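Plexin-A4 (Homo sapiens, PDB 4E74) is a plexin whose cytoplasmic region carries a ubiquitin-like domain that probably binds Rho-family GTPases, linking them to plexin signalling. Local coordinates at residues Leu67-Arg70 with Arg76-Leu79. Sequence-based numbering, arbitrary orientation.
Sequences LEWR and RMIL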
loop_
_atom_site.group_PDB
_atom_site.type_symbol
_atom_site.label_atom_id
_atom_site.label_comp_id
_atom_site.label_asym_id
_atom_site.label_seq_id
_atom_site.Cartn_x
_atom_site.Cartn_y
_atom_site.Cartn_z
ATOM N N LEU A 67 3.711 -15.969 6.727
ATOM C CA LEU A 67 2.464 -16.645 6.927
ATOM C C LEU A 67 2.635 -17.871 7.809
ATOM O O LEU A 67 3.419 -18.759 7.475
ATOM C CB LEU A 67 1.880 -17.095 5.572
ATOM C CG LEU A 67 0.473 -17.712 5.572
ATOM C CD1 LEU A 67 -0.617 -16.777 6.140
ATOM C CD2 LEU A 67 0.131 -18.187 4.162
ATOM N N GLU A 68 1.891 -17.926 8.896
ATOM C CA GLU A 68 1.967 -19.069 9.828
ATOM C C GLU A 68 0.688 -19.879 9.755
ATOM O O GLU A 68 -0.404 -19.376 10.062
ATOM C CB GLU A 68 2.175 -18.585 11.242
ATOM C CG GLU A 68 2.437 -19.670 12.298
ATOM C CD GLU A 68 2.556 -19.090 13.675
ATOM O OE1 GLU A 68 1.601 -18.424 14.150
ATOM O OE2 GLU A 68 3.601 -19.386 14.323
ATOM N N TRP A 69 0.802 -21.138 9.339
ATOM C CA TRP A 69 -0.350 -22.061 9.352
ATOM C C TRP A 69 -0.507 -22.720 10.697
ATOM O O TRP A 69 0.386 -23.451 11.148
ATOM C CB TRP A 69 -0.152 -23.101 8.236
ATOM C CG TRP A 69 -1.215 -24.166 8.108
ATOM C CD1 TRP A 69 -2.490 -24.191 8.624
ATOM C CD2 TRP A 69 -1.050 -25.424 7.369
ATOM N NE1 TRP A 69 -3.157 -25.385 8.260
ATOM C CE2 TRP A 69 -2.315 -26.150 7.496
ATOM C CE3 TRP A 69 -0.002 -25.989 6.644
ATOM C CZ2 TRP A 69 -2.480 -27.402 6.918
ATOM C CZ3 TRP A 69 -0.212 -27.243 6.036
ATOM C CH2 TRP A 69 -1.411 -27.913 6.194
ATOM N N ARG A 70 -1.573 -22.392 11.404
ATOM C CA ARG A 70 -1.886 -22.968 12.717
ATOM C C ARG A 70 -2.790 -24.187 12.550
ATOM O O ARG A 70 -4.033 -24.080 12.502
ATOM C CB ARG A 70 -2.499 -21.932 13.662
ATOM C CG ARG A 70 -1.565 -20.747 13.875
ATOM C CD ARG A 70 -2.033 -19.783 14.963
ATOM N NE ARG A 70 -1.016 -18.772 15.117
ATOM C CZ ARG A 70 -1.033 -17.781 16.006
ATOM N NH1 ARG A 70 -2.068 -17.616 16.805
ATOM N NH2 ARG A 70 0.005 -16.957 16.067
ATOM N N ARG A 76 2.506 -25.254 14.306
ATOM C CA ARG A 76 2.500 -23.923 13.642
ATOM C C ARG A 76 3.637 -23.856 12.641
ATOM O O ARG A 76 4.830 -23.912 13.037
ATOM C CB ARG A 76 2.568 -22.788 14.669
ATOM C CG ARG A 76 1.424 -22.787 15.634
ATOM C CD ARG A 76 1.400 -21.525 16.467
ATOM N NE ARG A 76 0.302 -21.526 17.418
ATOM C CZ ARG A 76 0.060 -20.522 18.261
ATOM N NH1 ARG A 76 0.871 -19.472 18.278
ATOM N NH2 ARG A 76 -0.979 -20.579 19.087
ATOM N N MET A 77 3.294 -23.842 11.355
ATOM C CA MET A 77 4.240 -23.965 10.278
ATOM C C MET A 77 4.362 -22.657 9.477
ATOM O O MET A 77 3.348 -22.078 9.065
ATOM C CB MET A 77 3.819 -25.138 9.351
ATOM C CG MET A 77 3.728 -26.509 10.063
ATOM S SD MET A 77 3.495 -27.808 8.847
ATOM C CE MET A 77 3.897 -26.930 7.327
ATOM N N ILE A 78 5.582 -22.242 9.185
ATOM C CA ILE A 78 5.803 -21.065 8.326
ATOM C C ILE A 78 5.822 -21.445 6.849
ATOM O O ILE A 78 6.557 -22.333 6.413
ATOM C CB ILE A 78 7.086 -20.301 8.722
ATOM C CG1 ILE A 78 6.985 -19.786 10.181
ATOM C CG2 ILE A 78 7.359 -19.182 7.726
ATOM C CD1 ILE A 78 5.891 -18.751 10.461
ATOM N N LEU A 79 4.934 -20.819 6.072
ATOM C CA LEU A 79 4.830 -21.010 4.645
ATOM C C LEU A 79 5.413 -19.804 3.947
ATOM O O LEU A 79 5.284 -18.666 4.446
ATOM C CB LEU A 79 3.332 -21.196 4.281
ATOM C CG LEU A 79 2.497 -22.193 5.079
ATOM C CD1 LEU A 79 1.084 -22.291 4.488
ATOM C CD2 LEU A 79 3.198 -23.573 5.101
HETATM O O HOH W 1 5.854 -16.045 4.465
#
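R70 and R76 lay their guanidinium groups flat on one another across the antiparallel beta hairpin of strands 65-70 and 76-79, at the sheet edge of this ubiquitin-like RhoGTPase-binding domain. Such a stack of like charges is eased by a nearby carboxylate, here probably E68. The planes lie 12° apart, and R76 NH1 sits over the centre of the R70 group, 3.4 Å from R70 CZ. E68 meets the edge of that same group: its OE1 takes hydrogen bonds from both NE and NH2 of R70, the NE bond being 2.8 Å long and part of a salt bridge. This side-on grip holds the R70 plane in place, while E68 OE1 lies 4.3 Å from R76 NH1, near in charge but not bonded. In both arginines CG stands anti to the carbonyl carbon (chi1 -59° in R70), and extended chains carry the two groups over one another. E68 also leans its carboxylate on the aliphatic part of R76, with OE2 3.6 Å from R76 CB.

On the other face, W69 and M77 run side by side in a Met-aromatic contact, the sulfur oblique to the six-membered ring, while V103 and P104 also touch the W69 side chain. L67 packs against helix 39-50. Between these faces, W69 N donates to M77 O and M77 N to W69 O; L79 N donates to L67 O (2.9 Å), and beyond it a water accepts from L67 N and donates to L79 O, 2.7 Å away.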